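Local coordinates for protein AA9 family lytic polysaccharide monooxygenase cel61B (Hypocrea jecorina, PDB 2VTC) that oxidatively cleaves glycosidic bonds in crystalline and amorphous polysaccharides such as cellulose, using an active-site copper, a reducing agent and dioxygen or hydrogen peroxide, at residues G21-N25 with G35-D39; F26-G30 with T90-N96; N52-W56 with G85-A89; V77-A82 with K129-W134; R177-L181 with A217-Y221. All blocks are in the same frame, centred on the assembly; numbering follows the deposited sequence.

Contact 1 of 5, residues G21-N25 with G35-D39; sequences GQVQN and GFILD. With NAG (2-acetamido-2-deoxy-beta-D-glucopyranose), chain C.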
# COMPACT_ATOMS: atom_id res chain seq x y z
N GLY A 21 -5.83 -1.59 10.74
CA GLY A 21 -6.80 -0.99 9.85
C GLY A 21 -6.59 -1.54 8.45
O GLY A 21 -5.58 -2.19 8.20
N GLN A 22 -7.52 -1.27 7.54
CA GLN A 22 -7.39 -1.72 6.14
C GLN A 22 -7.98 -0.68 5.20
O GLN A 22 -8.76 0.18 5.63
CB GLN A 22 -8.12 -3.08 5.97
CG GLN A 22 -9.64 -2.97 6.06
CD GLN A 22 -10.37 -4.31 6.00
OE1 GLN A 22 -9.81 -5.35 5.61
NE2 GLN A 22 -11.63 -4.28 6.39
N VAL A 23 -7.62 -0.73 3.92
CA VAL A 23 -8.26 0.13 2.94
C VAL A 23 -9.61 -0.52 2.60
O VAL A 23 -9.64 -1.63 2.08
CB VAL A 23 -7.39 0.30 1.65
CG1 VAL A 23 -8.18 0.97 0.54
CG2 VAL A 23 -6.15 1.12 1.98
N GLN A 24 -10.70 0.15 2.95
CA GLN A 24 -12.04 -0.45 2.76
C GLN A 24 -12.71 -0.02 1.48
O GLN A 24 -13.63 -0.71 0.97
CB GLN A 24 -12.94 -0.14 3.97
CG GLN A 24 -12.50 -0.81 5.23
CD GLN A 24 -13.64 -1.05 6.22
OE1 GLN A 24 -13.66 -2.06 6.92
NE2 GLN A 24 -14.58 -0.12 6.27
N ASN A 25 -12.28 1.12 0.96
CA ASN A 25 -12.76 1.69 -0.27
C ASN A 25 -11.82 2.81 -0.68
O ASN A 25 -10.86 3.13 0.05
CB ASN A 25 -14.23 2.15 -0.17
CG ASN A 25 -14.50 3.08 1.02
OD1 ASN A 25 -14.02 4.21 1.05
ND2 ASN A 25 -15.33 2.60 1.97
N GLY A 35 -13.63 -1.47 -1.81
CA GLY A 35 -12.42 -2.24 -1.49
C GLY A 35 -12.74 -3.54 -0.80
O GLY A 35 -13.92 -3.87 -0.59
N PHE A 36 -11.70 -4.31 -0.46
CA PHE A 36 -11.92 -5.55 0.28
C PHE A 36 -12.13 -5.21 1.75
O PHE A 36 -11.33 -4.48 2.36
CB PHE A 36 -10.75 -6.53 0.12
CG PHE A 36 -10.98 -7.85 0.81
CD1 PHE A 36 -11.71 -8.87 0.18
CD2 PHE A 36 -10.49 -8.08 2.09
CE1 PHE A 36 -11.91 -10.09 0.81
CE2 PHE A 36 -10.69 -9.30 2.74
CZ PHE A 36 -11.43 -10.31 2.08
N ILE A 37 -13.20 -5.75 2.32
CA ILE A 37 -13.47 -5.59 3.75
C ILE A 37 -13.46 -6.93 4.49
O ILE A 37 -13.72 -7.98 3.90
CB ILE A 37 -14.79 -4.83 4.01
CG1 ILE A 37 -15.99 -5.63 3.47
CG2 ILE A 37 -14.72 -3.44 3.40
CD1 ILE A 37 -17.36 -4.95 3.66
N LEU A 38 -13.17 -6.89 5.78
CA LEU A 38 -13.07 -8.10 6.57
C LEU A 38 -14.35 -8.99 6.56
O LEU A 38 -14.24 -10.22 6.66
CB LEU A 38 -12.69 -7.75 8.01
CG LEU A 38 -12.22 -8.89 8.91
CD1 LEU A 38 -11.04 -9.66 8.32
CD2 LEU A 38 -11.89 -8.32 10.31
N ASP A 39 -15.52 -8.37 6.44
CA ASP A 39 -16.80 -9.11 6.34
C ASP A 39 -16.82 -10.13 5.20
O ASP A 39 -17.39 -11.22 5.35
CB ASP A 39 -17.98 -8.14 6.19
CG ASP A 39 -18.37 -7.48 7.51
OD1 ASP A 39 -17.83 -7.90 8.57
OD2 ASP A 39 -19.19 -6.53 7.49
C1 NAG C . -15.61 3.41 3.14
C2 NAG C . -17.05 3.18 3.60
C3 NAG C . -17.38 3.93 4.90
C4 NAG C . -16.30 3.76 5.98
C5 NAG C . -14.89 3.85 5.36
C6 NAG C . -13.75 3.55 6.33
C7 NAG C . -18.97 2.70 2.15
C8 NAG C . -19.97 3.26 1.19
N2 NAG C . -18.02 3.54 2.57
O3 NAG C . -18.64 3.50 5.40
O4 NAG C . -16.41 4.76 6.99
O5 NAG C . -14.78 2.99 4.22
O6 NAG C . -13.99 2.39 7.10
O7 NAG C . -19.04 1.52 2.52
O HOH W 1 -9.25 -2.78 -0.41
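Residues 22-25 and 35-38 run roughly antiparallel, 139° between their end-to-end directions, and splay apart from their nearest CA pair, Asn25 and Gly35. This is the open end of the hairpin of strands 22-28 and 31-34 in the AA9 beta-sandwich, where the chain leaves for helix 38-47. One direct hydrogen bond spans it, Gly35 N to Gln24 O at 2.9 Å, bent to 132° at the hydrogen. A CB on Gly35 would strike that same carbonyl, which suits a glycine here. A water bridges the next pair, donating to Val23 O and accepting from Phe36 N.

Among the side chains, Gln22 is turned toward the loop and its extended chain lays the amide alongside the backbone of residues 37-38, with NE2 3.5 Å from Ile37 CA. Its NE2 gives a hydrogen to Gln24 OE1 at 3.1 Å, in the carbonyl plane and on a lone pair. The stem of Gln24 crosses Ile37 at about a right angle, CB resting 3.8 Å from Ile37 CG2. With an alanine in place of Gln24, the Gln22 amide would probably be set free to turn for want of its acceptor, and Ile37 CG2 would lose most of the chain it leans on. On the sandwich side, Val23 packs against Phe99 and Trp101 of strand 96-102.

Toward the surface a glycan joins the contact: Asn25 ND2 is bonded covalently to C1 of the N-acetylglucosamine, whose O6 lies 2.7 Å from Gln24 NE2.

Contact 2 of 5, residues F26-G30 with T90-N96; sequences FTING and TAAAGSN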
# COMPACT_ATOMS: atom_id res chain seq x y z
N PHE A 26 -12.04 3.34 -1.87
CA PHE A 26 -11.18 4.37 -2.41
C PHE A 26 -11.93 5.10 -3.51
O PHE A 26 -12.90 4.56 -4.08
CB PHE A 26 -9.83 3.77 -2.91
CG PHE A 26 -9.98 2.70 -3.98
CD1 PHE A 26 -9.77 3.02 -5.32
CD2 PHE A 26 -10.31 1.38 -3.64
CE1 PHE A 26 -9.91 2.03 -6.33
CE2 PHE A 26 -10.45 0.39 -4.64
CZ PHE A 26 -10.24 0.72 -5.98
N THR A 27 -11.49 6.33 -3.79
CA THR A 27 -12.07 7.13 -4.86
C THR A 27 -11.06 7.38 -5.96
O THR A 27 -9.85 7.47 -5.72
CB THR A 27 -12.63 8.50 -4.37
OG1 THR A 27 -11.57 9.33 -3.85
CG2 THR A 27 -13.72 8.30 -3.35
N ILE A 28 -11.57 7.46 -7.19
CA ILE A 28 -10.77 7.86 -8.33
C ILE A 28 -11.46 9.06 -8.96
O ILE A 28 -12.63 8.97 -9.35
CB ILE A 28 -10.64 6.70 -9.36
CG1 ILE A 28 -9.93 5.49 -8.73
CG2 ILE A 28 -9.88 7.19 -10.59
CD1 ILE A 28 -10.08 4.18 -9.51
N ASN A 29 -10.75 10.19 -9.04
CA ASN A 29 -11.37 11.47 -9.42
C ASN A 29 -12.74 11.67 -8.76
O ASN A 29 -13.72 12.05 -9.41
CB ASN A 29 -11.45 11.63 -10.95
CG ASN A 29 -10.12 11.39 -11.62
OD1 ASN A 29 -9.10 11.99 -11.24
ND2 ASN A 29 -10.11 10.51 -12.61
N GLY A 30 -12.81 11.38 -7.47
CA GLY A 30 -14.03 11.54 -6.70
C GLY A 30 -14.98 10.35 -6.69
O GLY A 30 -15.81 10.23 -5.80
N THR A 90 -10.64 1.32 -12.73
CA THR A 90 -9.98 1.96 -13.87
C THR A 90 -9.86 3.46 -13.68
O THR A 90 -10.69 4.09 -13.01
CB THR A 90 -10.71 1.64 -15.22
OG1 THR A 90 -9.91 2.10 -16.33
CG2 THR A 90 -12.08 2.27 -15.26
N ALA A 91 -8.81 4.04 -14.27
CA ALA A 91 -8.47 5.44 -14.02
C ALA A 91 -7.60 5.97 -15.14
O ALA A 91 -6.74 5.26 -15.67
CB ALA A 91 -7.72 5.57 -12.67
N ALA A 92 -7.83 7.22 -15.53
CA ALA A 92 -6.94 7.90 -16.47
C ALA A 92 -5.61 8.25 -15.80
O ALA A 92 -5.59 8.62 -14.62
CB ALA A 92 -7.61 9.15 -17.04
N ALA A 93 -4.50 8.14 -16.54
CA ALA A 93 -3.21 8.58 -16.02
C ALA A 93 -3.36 10.03 -15.60
O ALA A 93 -4.02 10.82 -16.29
CB ALA A 93 -2.12 8.41 -17.06
N GLY A 94 -2.75 10.38 -14.46
CA GLY A 94 -2.88 11.71 -13.87
C GLY A 94 -4.01 11.83 -12.87
O GLY A 94 -4.11 12.85 -12.18
N SER A 95 -4.86 10.80 -12.77
CA SER A 95 -5.93 10.79 -11.78
C SER A 95 -5.39 10.70 -10.35
O SER A 95 -4.29 10.18 -10.12
CB SER A 95 -6.90 9.63 -12.03
OG SER A 95 -7.53 9.76 -13.30
N ASN A 96 -6.17 11.21 -9.40
CA ASN A 96 -5.87 11.04 -7.99
C ASN A 96 -6.68 9.90 -7.41
O ASN A 96 -7.91 9.83 -7.59
CB ASN A 96 -6.11 12.33 -7.20
CG ASN A 96 -5.14 13.45 -7.57
OD1 ASN A 96 -5.55 14.56 -7.93
ND2 ASN A 96 -3.85 13.17 -7.47
O HOH W 2 -10.21 10.62 -5.70
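The type II beta turn from Ala92 to Ser95, which carries the chain from strand 89-92 into strand 96-102, presents the Ser95 hydroxyl to Asn29 at the end of strand 22-28. Asn29 ND2 donates to Ser95 OG at 2.8 Å, nearly straight (158°) and close to the plane of its own amide. Ser95 OG in turn donates to Ala92 O at 2.6 Å, and the same carbonyl also accepts from Ser95 N, two grips that close the turn. Losing the hydroxyl to an alanine at Ser95 would probably deprive Asn29 ND2 of its acceptor and leave Ala92 O with the backbone grip alone.

Strand 22-28 belongs to the four-stranded antiparallel sheet of the sandwich and strand 89-92 to the mixed sheet, so the contact joins the two. Between them Ile28 CG2, which chi1 of -61° places anti to its own backbone N, presses against Ala91 CB at 3.4 Å, tighter than usual van der Waals contact. Ile28 CD1 reaches Thr90 O.

Asn96 O, at the head of its strand, accepts from Asn29 N at 3.2 Å and touches the CA-H of Ile28. A water donates to Asn96 O as well, accepts from Gly30 N and hydrogen-bonds Thr27 OG1 at 2.6 Å.

Contact 3 of 5, residues N52-W56 with G85-A89; sequences NVAGW and GAISA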
# COMPACT_ATOMS: atom_id res chain seq x y z
N ASN A 52 -17.45 -9.42 -5.77
CA ASN A 52 -16.28 -9.21 -6.64
C ASN A 52 -15.83 -7.77 -6.56
O ASN A 52 -16.58 -6.86 -6.95
CB ASN A 52 -16.60 -9.63 -8.09
CG ASN A 52 -16.95 -11.10 -8.19
OD1 ASN A 52 -16.29 -11.96 -7.58
ND2 ASN A 52 -18.01 -11.41 -8.95
N VAL A 53 -14.62 -7.55 -6.04
CA VAL A 53 -14.10 -6.19 -5.84
C VAL A 53 -12.66 -6.03 -6.34
O VAL A 53 -11.99 -7.02 -6.60
CB VAL A 53 -14.18 -5.76 -4.34
CG1 VAL A 53 -15.64 -5.69 -3.88
CG2 VAL A 53 -13.33 -6.68 -3.44
N ALA A 54 -12.24 -4.77 -6.49
CA ALA A 54 -10.88 -4.43 -6.94
C ALA A 54 -9.81 -4.58 -5.85
O ALA A 54 -8.62 -4.74 -6.16
CB ALA A 54 -10.86 -3.02 -7.47
N GLY A 55 -10.21 -4.51 -4.58
CA GLY A 55 -9.26 -4.70 -3.49
C GLY A 55 -8.90 -6.17 -3.33
O GLY A 55 -9.78 -7.03 -3.51
N TRP A 56 -7.65 -6.45 -3.01
CA TRP A 56 -7.20 -7.84 -2.86
C TRP A 56 -7.80 -8.52 -1.62
O TRP A 56 -7.94 -7.91 -0.55
CB TRP A 56 -5.67 -7.92 -2.83
CG TRP A 56 -5.03 -7.75 -4.20
CD1 TRP A 56 -5.37 -6.87 -5.16
CD2 TRP A 56 -3.90 -8.50 -4.71
NE1 TRP A 56 -4.53 -7.01 -6.28
CE2 TRP A 56 -3.64 -8.01 -6.02
CE3 TRP A 56 -3.11 -9.55 -4.19
CZ2 TRP A 56 -2.61 -8.53 -6.82
CZ3 TRP A 56 -2.08 -10.08 -5.01
CH2 TRP A 56 -1.84 -9.55 -6.31
N GLY A 85 -7.92 -9.18 -6.43
CA GLY A 85 -9.35 -8.89 -6.52
C GLY A 85 -9.89 -9.51 -7.81
O GLY A 85 -9.15 -9.62 -8.80
N ALA A 86 -11.17 -9.89 -7.78
CA ALA A 86 -11.78 -10.64 -8.89
C ALA A 86 -12.12 -9.72 -10.07
O ALA A 86 -12.42 -10.21 -11.18
CB ALA A 86 -13.02 -11.40 -8.40
N ILE A 87 -12.08 -8.41 -9.84
CA ILE A 87 -12.29 -7.40 -10.89
C ILE A 87 -11.23 -6.31 -10.77
O ILE A 87 -10.44 -6.32 -9.82
CB ILE A 87 -13.71 -6.76 -10.86
CG1 ILE A 87 -13.91 -5.93 -9.56
CG2 ILE A 87 -14.79 -7.85 -11.04
CD1 ILE A 87 -15.16 -5.07 -9.53
N SER A 88 -11.23 -5.37 -11.71
CA SER A 88 -10.34 -4.21 -11.67
C SER A 88 -11.11 -2.89 -11.74
O SER A 88 -12.11 -2.78 -12.47
CB SER A 88 -9.34 -4.28 -12.83
OG SER A 88 -8.37 -3.23 -12.79
N ALA A 89 -10.65 -1.88 -10.99
CA ALA A 89 -11.09 -0.51 -11.18
C ALA A 89 -10.36 0.06 -12.39
O ALA A 89 -9.57 -0.65 -13.05
CB ALA A 89 -10.79 0.32 -9.93
O HOH W 3 -12.99 -9.82 -5.41
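Ile87, Gly85 and Asn52 give up the most surface where two irregular loops of the AA9 sandwich, residues 52-56 and 85-89, lie against each other. Ile87 wedges over the backbone opposite: CG1 meets Val53 C at 3.5 Å and CD1 meets Asn52 O at 3.4 Å. Its chi1 of 66° sets CG1 between its own backbone N and carbonyl carbon, aiming this branch at residues 52-54, while CG2 touches Asn52 CB. Ile87 O receives the CA-H of Ala54 and a hydrogen bond from Asn200 ND2 of strand 193-204.

Gly85 CA lies against two carbonyls, 3.2 Å from Val53 O, with Gly55 O also close. A CB here would collide with both, so the fit calls for glycine. Its N lies over one face of the Trp56 indole, 3.7 Å from CD1, and Trp56 NE1 is held by Asn200 OD1.

Asn52, exposed, sets OD1 3.4 Å from Ala86 CB. A water accepts from both Val53 N and Ala86 N.

No clear direct hydrogen bond joins the loops. They are held by close fit and a shared water, while Asn200 supplies the firmer polar ties, fastening both to the sheet.

Contact 4 of 5, residues V77-A82 with K129-W134; sequences VCHKNA and KNNLRW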
# COMPACT_ATOMS: atom_id res chain seq x y z
N VAL A 77 4.08 -8.99 -0.21
CA VAL A 77 3.62 -8.45 -1.49
C VAL A 77 2.32 -7.64 -1.35
O VAL A 77 2.31 -6.43 -1.65
CB VAL A 77 3.43 -9.58 -2.56
CG1 VAL A 77 3.00 -8.94 -3.89
CG2 VAL A 77 4.70 -10.43 -2.75
N CYS A 78 1.26 -8.29 -0.86
CA CYS A 78 -0.06 -7.69 -0.73
C CYS A 78 -0.77 -8.07 0.58
O CYS A 78 -1.98 -8.02 0.67
CB CYS A 78 -0.96 -8.04 -1.93
SG CYS A 78 -0.45 -7.24 -3.46
N HIS A 79 0.03 -8.42 1.58
CA HIS A 79 -0.43 -8.78 2.93
C HIS A 79 -0.80 -10.28 3.02
O HIS A 79 -0.57 -11.05 2.07
CB HIS A 79 -1.55 -7.86 3.43
CG HIS A 79 -1.50 -7.60 4.91
ND1 HIS A 79 -1.49 -6.33 5.46
CD2 HIS A 79 -1.47 -8.46 5.95
CE1 HIS A 79 -1.44 -6.43 6.78
NE2 HIS A 79 -1.43 -7.71 7.10
N LYS A 80 -1.33 -10.69 4.17
CA LYS A 80 -1.39 -12.12 4.52
C LYS A 80 -2.23 -12.99 3.58
O LYS A 80 -3.43 -12.75 3.42
CB LYS A 80 -1.91 -12.28 5.95
CG LYS A 80 -1.78 -13.69 6.48
CD LYS A 80 -2.28 -13.79 7.92
CE LYS A 80 -2.09 -15.18 8.47
NZ LYS A 80 -0.65 -15.55 8.50
N ASN A 81 -1.57 -14.00 3.00
CA ASN A 81 -2.25 -14.99 2.12
C ASN A 81 -3.07 -14.30 1.02
O ASN A 81 -4.14 -14.78 0.61
CB ASN A 81 -3.17 -15.91 2.96
CG ASN A 81 -2.42 -16.67 4.04
OD1 ASN A 81 -1.21 -16.91 3.96
ND2 ASN A 81 -3.17 -17.05 5.09
N ALA A 82 -2.59 -13.15 0.55
CA ALA A 82 -3.39 -12.32 -0.34
C ALA A 82 -3.55 -12.92 -1.72
O ALA A 82 -2.67 -13.62 -2.23
CB ALA A 82 -2.84 -10.91 -0.45
N LYS A 129 1.19 -13.01 -7.99
CA LYS A 129 1.70 -11.86 -7.22
C LYS A 129 3.22 -11.87 -7.03
O LYS A 129 3.86 -10.82 -6.93
CB LYS A 129 1.00 -11.77 -5.85
CG LYS A 129 1.38 -12.84 -4.84
CD LYS A 129 0.47 -12.69 -3.59
CE LYS A 129 0.89 -13.68 -2.53
NZ LYS A 129 0.02 -13.53 -1.33
N ASN A 130 3.81 -13.06 -6.98
CA ASN A 130 5.24 -13.19 -6.71
C ASN A 130 6.13 -12.72 -7.87
O ASN A 130 7.34 -12.49 -7.70
CB ASN A 130 5.54 -14.64 -6.30
CG ASN A 130 4.75 -15.06 -5.07
OD1 ASN A 130 4.08 -16.11 -5.06
ND2 ASN A 130 4.80 -14.25 -4.03
N ASN A 131 5.52 -12.55 -9.05
CA ASN A 131 6.26 -12.05 -10.21
C ASN A 131 6.10 -10.55 -10.43
O ASN A 131 6.68 -9.99 -11.36
CB ASN A 131 5.85 -12.81 -11.48
CG ASN A 131 6.26 -14.25 -11.44
OD1 ASN A 131 7.17 -14.64 -10.71
ND2 ASN A 131 5.59 -15.07 -12.23
N LEU A 132 5.31 -9.90 -9.58
CA LEU A 132 5.11 -8.45 -9.69
C LEU A 132 6.38 -7.70 -9.30
O LEU A 132 7.08 -8.09 -8.36
CB LEU A 132 3.92 -8.00 -8.84
CG LEU A 132 2.54 -8.47 -9.30
CD1 LEU A 132 1.47 -8.11 -8.28
CD2 LEU A 132 2.18 -7.87 -10.69
N ARG A 133 6.67 -6.63 -10.04
CA ARG A 133 7.85 -5.79 -9.77
C ARG A 133 7.39 -4.36 -9.55
O ARG A 133 6.68 -3.80 -10.36
CB ARG A 133 8.89 -5.87 -10.91
CG ARG A 133 9.33 -7.32 -11.26
CD ARG A 133 10.37 -7.37 -12.41
NE ARG A 133 11.55 -6.60 -12.02
CZ ARG A 133 12.60 -7.11 -11.39
NH1 ARG A 133 12.67 -8.42 -11.15
NH2 ARG A 133 13.60 -6.32 -11.02
N TRP A 134 7.77 -3.78 -8.41
CA TRP A 134 7.16 -2.56 -7.94
C TRP A 134 8.01 -1.32 -8.16
O TRP A 134 9.22 -1.35 -8.01
CB TRP A 134 6.92 -2.72 -6.43
CG TRP A 134 6.04 -3.89 -6.17
CD1 TRP A 134 6.43 -5.15 -5.81
CD2 TRP A 134 4.61 -3.91 -6.26
NE1 TRP A 134 5.34 -5.98 -5.69
CE2 TRP A 134 4.20 -5.24 -5.94
CE3 TRP A 134 3.64 -2.96 -6.61
CZ2 TRP A 134 2.86 -5.64 -5.95
CZ3 TRP A 134 2.29 -3.36 -6.62
CH2 TRP A 134 1.93 -4.70 -6.29
O HOH W 4 0.89 -11.05 -0.21
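Val77, on helix 75-78, and Lys129, in the 3-10 turn before strand 133-143, have the most surface buried by the opposite segment. The packed part is mostly apolar. Val77 CG1 meets the edge of the Trp134 indole, 3.9 Å from CZ2, and also rests 3.7 Å from Lys129 O. Cys78 SG, disulfide-bonded to Cys198 of strand 193-204, comes within 4.4 Å of CZ2 of the same ring, so the disulfide ties the short helix to strand 193-204 close to Trp134.

The looser side faces solvent. Asn130 is exposed and merely brings ND2 to 4.0 Å from Val77 CG2, and exposed Asn81 directs its amide to Glu59 OE1.

Between the two sides Lys129, extended beyond CG, runs past Val77 to the type II turn His79-Ala82. NZ donates to Ala82 O at 2.8 Å, tilted 17° from the carbonyl plane, and to a water at 2.9 Å. That water accepts from Cys78 N and donates to His79 O.

A single ammonium group thus holds one end of the turn directly and the other through the water, where the turn's own bond, Ala82 N to His79 O, is long at 3.3 Å; its charge would probably be eased by the Ala82 carbonyl and the water.

Contact 5 of 5, residues R177-L181 with A217-Y221; sequences RHELL and ATQLY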
# COMPACT_ATOMS: atom_id res chain seq x y z
N ARG A 177 0.07 -0.69 -4.69
CA ARG A 177 0.37 -1.22 -3.36
C ARG A 177 0.64 -0.03 -2.44
O ARG A 177 1.68 0.60 -2.55
CB ARG A 177 1.58 -2.17 -3.43
CG ARG A 177 2.08 -2.78 -2.12
CD ARG A 177 3.38 -3.53 -2.40
NE ARG A 177 3.86 -4.16 -1.17
CZ ARG A 177 4.52 -3.50 -0.21
NH1 ARG A 177 4.83 -2.19 -0.35
NH2 ARG A 177 4.87 -4.17 0.90
N HIS A 178 -0.36 0.25 -1.59
CA HIS A 178 -0.37 1.42 -0.70
C HIS A 178 -0.01 0.94 0.72
O HIS A 178 -0.63 -0.02 1.21
CB HIS A 178 -1.78 2.03 -0.73
CG HIS A 178 -1.96 3.20 0.20
ND1 HIS A 178 -1.19 4.34 0.12
CD2 HIS A 178 -2.85 3.40 1.20
CE1 HIS A 178 -1.59 5.19 1.06
NE2 HIS A 178 -2.59 4.65 1.72
N GLU A 179 0.99 1.57 1.37
CA GLU A 179 1.55 0.97 2.58
C GLU A 179 1.89 1.96 3.68
O GLU A 179 2.57 2.95 3.43
CB GLU A 179 2.80 0.19 2.22
CG GLU A 179 3.46 -0.58 3.38
CD GLU A 179 4.68 -1.34 2.90
OE1 GLU A 179 5.41 -0.81 2.00
OE2 GLU A 179 4.92 -2.48 3.40
N LEU A 180 1.44 1.66 4.90
CA LEU A 180 1.79 2.46 6.08
C LEU A 180 2.85 1.69 6.83
O LEU A 180 2.70 0.48 7.09
CB LEU A 180 0.57 2.69 6.98
CG LEU A 180 -0.72 3.15 6.31
CD1 LEU A 180 -1.86 3.33 7.31
CD2 LEU A 180 -0.56 4.39 5.51
N LEU A 181 3.93 2.37 7.20
CA LEU A 181 4.97 1.71 8.00
C LEU A 181 4.93 2.33 9.40
O LEU A 181 5.59 3.36 9.63
CB LEU A 181 6.35 1.88 7.40
CG LEU A 181 6.60 1.13 6.06
CD1 LEU A 181 6.07 1.99 4.92
CD2 LEU A 181 8.07 0.86 5.89
N ALA A 217 8.73 -7.33 -4.39
CA ALA A 217 8.34 -6.83 -3.04
C ALA A 217 9.25 -7.37 -1.96
O ALA A 217 9.48 -6.70 -0.93
CB ALA A 217 6.87 -7.11 -2.73
N THR A 218 9.79 -8.58 -2.18
CA THR A 218 10.65 -9.28 -1.22
C THR A 218 12.07 -8.68 -1.15
O THR A 218 12.90 -9.11 -0.35
CB THR A 218 10.71 -10.78 -1.55
OG1 THR A 218 11.13 -10.95 -2.91
CG2 THR A 218 9.35 -11.40 -1.36
N GLN A 219 12.33 -7.66 -1.98
CA GLN A 219 13.59 -6.94 -1.99
C GLN A 219 13.42 -5.45 -1.60
O GLN A 219 14.39 -4.69 -1.65
CB GLN A 219 14.28 -7.07 -3.36
CG GLN A 219 14.83 -8.46 -3.65
CD GLN A 219 15.37 -8.62 -5.09
OE1 GLN A 219 15.77 -7.64 -5.74
NE2 GLN A 219 15.37 -9.85 -5.58
N LEU A 220 12.22 -5.06 -1.20
CA LEU A 220 11.96 -3.64 -0.87
C LEU A 220 12.71 -3.19 0.38
O LEU A 220 13.30 -2.10 0.39
CB LEU A 220 10.48 -3.33 -0.70
CG LEU A 220 9.61 -3.49 -1.94
CD1 LEU A 220 8.16 -3.40 -1.54
CD2 LEU A 220 9.92 -2.44 -3.04
N TYR A 221 12.68 -4.04 1.41
CA TYR A 221 13.15 -3.66 2.76
C TYR A 221 13.95 -4.77 3.45
O TYR A 221 13.67 -5.96 3.26
CB TYR A 221 11.96 -3.40 3.68
CG TYR A 221 10.87 -2.54 3.11
CD1 TYR A 221 11.13 -1.23 2.73
CD2 TYR A 221 9.55 -3.04 2.98
CE1 TYR A 221 10.13 -0.43 2.20
CE2 TYR A 221 8.53 -2.24 2.46
CZ TYR A 221 8.84 -0.92 2.08
OH TYR A 221 7.86 -0.10 1.57
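Tyr221 reaches across to Glu179 from the loop after strand 215-216, and its side chain can be followed outward from CB. The CB turns toward strand 172-182, and chi1 of -46° places CG anti to the carbonyl carbon, pointing the ring at the strand. Over the ring centre sits Leu220 CB, 3.7 Å above one face; the opposite face meets Leu181 CD2, 4.3 Å from CZ and toward the rim. CE2 comes 3.7 Å from Glu179 OE2. At the tip, OH donates to Glu179 OE1 at 2.6 Å, on the syn side but 32° out of the carboxylate plane, and also bonds Tyr116 OH.

Arg177 NH1 reaches the same OE1 from the other face at 2.8 Å, while NH2 takes Glu179 OE2 at 3.0 Å, a two-nitrogen, end-on salt bridge that comes down on the carboxylate from above its plane. Leu220 CD1 lies 3.7 Å from Arg177 NH1, over one guanidinium face. Three donors fix the buried carboxylate in rotation, about 6 Å from the side chain of the copper ligand Tyr195.

Strand 172-182 runs between strands 113-119 and 193-204 of the mixed sheet. Helix 75-78 lies against both segments: Ile76 O and Val77 O accept from Arg177 NH2 and NE, and Ala217 packs on both residues.

How the contacts relate
Contact 5 lies nearest the chain's centre and is wholly buried; contacts 1, 3 and 4 are largely buried, 3 and 4 with some exposed residues, and contact 2 reaches the surface. Contacts 1 and 2 share strand 22-28, one along its first half, which carries the glycan on Asn25, the other at its far end. Contact 3 is nested within the loop closed by contact 2, and Phe26 and Ala89 pack where they meet. Trp56 carries contact 3 onto Cys78 and Lys129 of contact 4, which in turn touches contact 5 through Val77 and Trp134. Charge pairing marks the core at contact 5, a lysine on carbonyls contact 4, and neutral amides, hydroxyls, backbone and waters the outer three.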